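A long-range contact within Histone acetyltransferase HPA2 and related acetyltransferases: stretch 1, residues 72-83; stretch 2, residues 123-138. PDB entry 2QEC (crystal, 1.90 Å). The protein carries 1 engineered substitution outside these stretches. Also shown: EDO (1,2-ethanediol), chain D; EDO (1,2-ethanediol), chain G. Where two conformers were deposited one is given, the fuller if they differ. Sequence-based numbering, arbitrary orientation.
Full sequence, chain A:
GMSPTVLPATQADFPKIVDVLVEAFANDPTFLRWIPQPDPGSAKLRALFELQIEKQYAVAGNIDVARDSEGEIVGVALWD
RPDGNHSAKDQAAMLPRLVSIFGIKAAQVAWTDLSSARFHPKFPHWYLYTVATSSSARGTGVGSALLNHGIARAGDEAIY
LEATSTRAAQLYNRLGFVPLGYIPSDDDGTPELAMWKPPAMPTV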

# COMPACT_ATOMS: atom_id res chain seq x y z
N GLU A 72 -32.10 -9.69 17.06
CA GLU A 72 -31.43 -8.53 17.63
C GLU A 72 -30.11 -8.29 16.94
O GLU A 72 -29.43 -9.23 16.52
CB GLU A 72 -31.23 -8.65 19.15
CG GLU A 72 -32.51 -8.84 19.97
CD GLU A 72 -33.33 -7.56 20.27
OE1 GLU A 72 -32.79 -6.43 20.18
OE2 GLU A 72 -34.55 -7.71 20.60
N ILE A 73 -29.75 -7.01 16.86
CA ILE A 73 -28.49 -6.60 16.29
C ILE A 73 -27.40 -6.93 17.29
O ILE A 73 -27.48 -6.57 18.47
CB ILE A 73 -28.50 -5.09 15.94
CG1 ILE A 73 -29.49 -4.83 14.78
CG2 ILE A 73 -27.10 -4.60 15.62
CD1 ILE A 73 -29.91 -3.39 14.64
N VAL A 74 -26.45 -7.75 16.83
CA VAL A 74 -25.34 -8.23 17.65
C VAL A 74 -23.96 -7.80 17.12
O VAL A 74 -22.93 -8.05 17.74
CB VAL A 74 -25.37 -9.79 17.80
CG1 VAL A 74 -26.51 -10.19 18.69
CG2 VAL A 74 -25.44 -10.50 16.46
N GLY A 75 -23.96 -7.12 15.99
CA GLY A 75 -22.72 -6.57 15.45
C GLY A 75 -23.00 -5.53 14.41
O GLY A 75 -24.09 -5.48 13.83
N VAL A 76 -22.00 -4.69 14.20
CA VAL A 76 -22.06 -3.62 13.23
C VAL A 76 -20.68 -3.42 12.60
O VAL A 76 -19.64 -3.58 13.27
CB VAL A 76 -22.66 -2.30 13.84
CG1 VAL A 76 -21.78 -1.69 14.94
CG2 VAL A 76 -22.96 -1.27 12.75
N ALA A 77 -20.68 -3.11 11.30
CA ALA A 77 -19.48 -2.68 10.58
C ALA A 77 -19.72 -1.37 9.80
O ALA A 77 -20.77 -1.18 9.14
CB ALA A 77 -18.99 -3.79 9.68
N LEU A 78 -18.72 -0.48 9.83
CA LEU A 78 -18.77 0.82 9.15
C LEU A 78 -17.68 0.84 8.10
O LEU A 78 -16.54 0.58 8.43
CB LEU A 78 -18.55 1.96 10.13
CG LEU A 78 -19.57 1.99 11.32
CD1 LEU A 78 -19.22 3.13 12.26
CD2 LEU A 78 -20.95 2.24 10.87
N TRP A 79 -18.10 1.07 6.86
CA TRP A 79 -17.26 1.07 5.68
C TRP A 79 -17.37 2.40 4.92
O TRP A 79 -18.48 2.98 4.77
CB TRP A 79 -17.75 -0.04 4.77
CG TRP A 79 -17.64 -1.47 5.27
CD1 TRP A 79 -18.53 -2.13 6.08
CD2 TRP A 79 -16.65 -2.41 4.90
NE1 TRP A 79 -18.13 -3.42 6.25
CE2 TRP A 79 -16.98 -3.63 5.52
CE3 TRP A 79 -15.52 -2.36 4.08
CZ2 TRP A 79 -16.19 -4.76 5.39
CZ3 TRP A 79 -14.75 -3.49 3.93
CH2 TRP A 79 -15.10 -4.69 4.58
N ASP A 80 -16.24 2.89 4.42
CA ASP A 80 -16.18 3.96 3.45
C ASP A 80 -15.92 3.34 2.09
O ASP A 80 -15.12 2.41 1.94
CB ASP A 80 -15.05 4.97 3.73
CG ASP A 80 -15.28 5.76 4.99
OD1 ASP A 80 -16.14 6.65 4.99
OD2 ASP A 80 -14.59 5.50 6.00
N ARG A 81 -16.59 3.90 1.09
CA ARG A 81 -16.54 3.42 -0.27
C ARG A 81 -15.38 4.07 -0.99
O ARG A 81 -14.88 5.11 -0.56
CB ARG A 81 -17.89 3.75 -0.98
CG ARG A 81 -19.08 3.18 -0.22
CD ARG A 81 -20.44 3.72 -0.75
NE ARG A 81 -20.62 3.31 -2.13
CZ ARG A 81 -21.19 2.18 -2.54
NH1 ARG A 81 -21.70 1.30 -1.67
NH2 ARG A 81 -21.26 1.93 -3.84
N PRO A 82 -14.92 3.45 -2.08
CA PRO A 82 -13.87 4.13 -2.82
C PRO A 82 -14.23 5.53 -3.36
O PRO A 82 -15.38 5.78 -3.75
CB PRO A 82 -13.55 3.17 -3.99
CG PRO A 82 -14.09 1.90 -3.64
CD PRO A 82 -15.26 2.15 -2.68
N ASP A 83 -13.24 6.42 -3.39
CA ASP A 83 -13.41 7.78 -3.92
C ASP A 83 -12.03 8.39 -4.22
O ASP A 83 -11.88 9.60 -4.42
CB ASP A 83 -14.20 8.69 -2.95
N PHE A 123 -4.63 5.17 -3.66
CA PHE A 123 -5.27 4.43 -4.74
C PHE A 123 -6.67 4.12 -4.22
O PHE A 123 -6.85 4.02 -3.01
CB PHE A 123 -4.53 3.13 -4.99
CG PHE A 123 -3.09 3.34 -5.38
CD1 PHE A 123 -2.78 3.66 -6.67
CD2 PHE A 123 -2.07 3.29 -4.43
CE1 PHE A 123 -1.45 3.89 -7.05
CE2 PHE A 123 -0.77 3.52 -4.78
CZ PHE A 123 -0.46 3.81 -6.11
N PRO A 124 -7.65 3.97 -5.12
CA PRO A 124 -9.04 3.76 -4.66
C PRO A 124 -9.19 2.50 -3.86
O PRO A 124 -8.59 1.46 -4.18
CB PRO A 124 -9.85 3.68 -5.96
CG PRO A 124 -8.95 4.32 -7.01
CD PRO A 124 -7.55 4.03 -6.59
N HIS A 125 -9.95 2.59 -2.76
CA HIS A 125 -10.13 1.46 -1.92
C HIS A 125 -11.34 1.63 -1.05
O HIS A 125 -11.73 2.77 -0.73
CB HIS A 125 -8.90 1.25 -0.99
CG HIS A 125 -8.61 2.42 -0.09
ND1 HIS A 125 -7.83 3.48 -0.50
CD2 HIS A 125 -8.96 2.68 1.20
CE1 HIS A 125 -7.74 4.36 0.49
NE2 HIS A 125 -8.40 3.89 1.54
N TRP A 126 -11.89 0.51 -0.60
CA TRP A 126 -12.83 0.50 0.54
C TRP A 126 -12.05 0.64 1.85
O TRP A 126 -10.92 0.23 1.93
CB TRP A 126 -13.61 -0.80 0.60
CG TRP A 126 -14.55 -1.00 -0.54
CD1 TRP A 126 -14.24 -1.34 -1.84
CD2 TRP A 126 -15.94 -0.80 -0.49
NE1 TRP A 126 -15.39 -1.39 -2.59
CE2 TRP A 126 -16.45 -1.09 -1.77
CE3 TRP A 126 -16.85 -0.46 0.55
CZ2 TRP A 126 -17.81 -1.02 -2.05
CZ3 TRP A 126 -18.18 -0.39 0.26
CH2 TRP A 126 -18.65 -0.68 -1.03
N TYR A 127 -12.65 1.24 2.87
CA TYR A 127 -12.03 1.30 4.20
C TYR A 127 -12.98 0.69 5.18
O TYR A 127 -14.06 1.17 5.29
CB TYR A 127 -11.80 2.76 4.59
CG TYR A 127 -11.30 3.07 6.00
CD1 TYR A 127 -10.37 2.26 6.64
CD2 TYR A 127 -11.77 4.20 6.68
CE1 TYR A 127 -9.93 2.55 7.90
CE2 TYR A 127 -11.32 4.49 7.93
CZ TYR A 127 -10.39 3.68 8.53
OH TYR A 127 -9.96 3.95 9.79
N LEU A 128 -12.52 -0.33 5.90
CA LEU A 128 -13.23 -0.86 7.05
C LEU A 128 -12.78 -0.09 8.27
O LEU A 128 -11.67 -0.32 8.76
CB LEU A 128 -12.94 -2.35 7.20
CG LEU A 128 -13.60 -2.96 8.45
CD1 LEU A 128 -15.09 -2.69 8.46
CD2 LEU A 128 -13.26 -4.42 8.51
N TYR A 129 -13.66 0.81 8.74
CA TYR A 129 -13.39 1.74 9.83
C TYR A 129 -13.48 1.03 11.14
O TYR A 129 -12.56 1.09 11.98
CB TYR A 129 -14.32 2.96 9.76
CG TYR A 129 -14.43 3.80 11.03
CD1 TYR A 129 -13.30 4.32 11.67
CD2 TYR A 129 -15.66 4.08 11.59
CE1 TYR A 129 -13.43 5.09 12.86
CE2 TYR A 129 -15.77 4.83 12.75
CZ TYR A 129 -14.64 5.33 13.37
OH TYR A 129 -14.79 6.09 14.52
N THR A 130 -14.60 0.34 11.36
CA THR A 130 -14.78 -0.33 12.59
C THR A 130 -15.70 -1.54 12.41
O THR A 130 -16.62 -1.53 11.57
CB THR A 130 -15.28 0.68 13.65
OG1 THR A 130 -15.02 0.18 14.95
CG2 THR A 130 -16.74 0.99 13.47
N VAL A 131 -15.42 -2.57 13.21
CA VAL A 131 -16.28 -3.75 13.35
C VAL A 131 -16.45 -4.02 14.82
O VAL A 131 -15.48 -4.10 15.58
CB VAL A 131 -15.73 -4.97 12.51
CG1 VAL A 131 -14.31 -5.27 12.84
CG2 VAL A 131 -16.58 -6.24 12.74
N ALA A 132 -17.70 -4.07 15.29
CA ALA A 132 -17.99 -4.23 16.65
C ALA A 132 -19.00 -5.33 16.84
O ALA A 132 -19.93 -5.46 16.03
CB ALA A 132 -18.55 -2.92 17.20
N THR A 133 -18.80 -6.10 17.90
CA THR A 133 -19.63 -7.24 18.30
C THR A 133 -20.15 -6.97 19.68
O THR A 133 -19.39 -6.54 20.55
CB THR A 133 -18.76 -8.53 18.37
OG1 THR A 133 -18.27 -8.83 17.06
CG2 THR A 133 -19.53 -9.74 18.89
N SER A 134 -21.43 -7.27 19.93
CA SER A 134 -21.97 -7.17 21.29
C SER A 134 -21.27 -8.16 22.23
O SER A 134 -20.88 -9.25 21.82
CB SER A 134 -23.49 -7.47 21.34
OG SER A 134 -24.16 -6.56 20.54
N SER A 135 -21.14 -7.77 23.50
CA SER A 135 -20.47 -8.61 24.49
C SER A 135 -21.19 -9.94 24.60
O SER A 135 -20.56 -11.02 24.60
CB SER A 135 -20.47 -7.92 25.87
OG SER A 135 -19.97 -6.59 25.76
N SER A 136 -22.51 -9.85 24.68
CA SER A 136 -23.38 -11.00 24.71
C SER A 136 -23.19 -11.97 23.53
O SER A 136 -23.53 -13.13 23.66
CB SER A 136 -24.85 -10.54 24.76
OG SER A 136 -25.24 -9.99 23.51
N ALA A 137 -22.64 -11.51 22.41
CA ALA A 137 -22.55 -12.33 21.21
C ALA A 137 -21.11 -12.68 20.87
O ALA A 137 -20.84 -13.08 19.75
CB ALA A 137 -23.22 -11.62 20.03
N ARG A 138 -20.20 -12.54 21.83
CA ARG A 138 -18.78 -12.90 21.62
C ARG A 138 -18.68 -14.40 21.30
O ARG A 138 -19.45 -15.20 21.79
CB ARG A 138 -17.96 -12.55 22.88
CG ARG A 138 -16.46 -12.74 22.74
CD ARG A 138 -15.69 -12.68 24.07
NE ARG A 138 -16.42 -13.24 25.20
CZ ARG A 138 -16.60 -14.54 25.44
NH1 ARG A 138 -16.11 -15.48 24.61
NH2 ARG A 138 -17.29 -14.92 26.51
C1 EDO D . -11.15 -3.53 11.96
O1 EDO D . -9.80 -3.07 11.83
C2 EDO D . -12.05 -2.39 12.42
O2 EDO D . -12.45 -2.53 13.81
C1 EDO G . -14.48 -8.90 14.85
O1 EDO G . -13.33 -8.93 13.96
C2 EDO G . -14.40 -7.82 15.95
O2 EDO G . -15.69 -7.59 16.58
O HOH W 1 -27.19 -7.31 20.96
O HOH W 2 -12.35 4.45 1.28
O HOH W 3 -10.65 5.66 -2.13

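Two antiparallel neighbours in a β-sheet, the strand of 73-80 and the strand that ends at T133, make this contact through a backbone ladder that a β-bulge interrupts, and tryptophan packing finishes one end. In the regular part, V76 pairs with A132 through V76 N to A132 O (2.9 Å) and A132 N to V76 O (2.8 Å), and L78 N donates to T130 O (2.9 Å). The returning bond to L78 O comes not from T130 but from Y129 N (2.9 Å). That shift of one residue is the bulge: Y129, with phi/psi of -77/-52°, leaves extended geometry, and the ladder resumes with D80 N to Y127 O and Y127 N to D80 O, both 2.9 Å. At the other end, S134 N donates to V74 O (2.8 Å).

Between these pairs the chains come closer, and at G75 the lack of a side chain matters, because a CB there would lie 3.2 Å from A132 O. G75 CA lies 3.1 Å from A132 O, a CA-H...O contact, and A77 faces V131 with only a methyl group. V74 CB packs on A137 CB, which lies beyond the end of the second strand, at 3.6 Å, two apolar groups sharing a buried site.

Side chains alternate between the faces, except where Y129, at the bulge, points toward the first strand. A77, W79, L128 and V131 share one; there L128 CD1 sits over the indole of W79, 3.8 Å from the centroid of its five-membered ring, a CH-π contact well served by a branched aliphatic chain. On the face of V76, L78 and T130, L78 CD1 reaches T130 CG2 at 3.5 Å and meets the ring edge of Y129 at CD2, 3.7 Å away.

Past D80, the broad W126 ring offers one face to R81 CA and P82 CD. P82 CD lies 3.5 Å from its five-membered ring centroid, nearly on the normal, where proline's rigid ring presents C-H groups to the π system. Water 2 links R81 O (3.2 Å) and H125 O (2.7 Å), donating to both carbonyls.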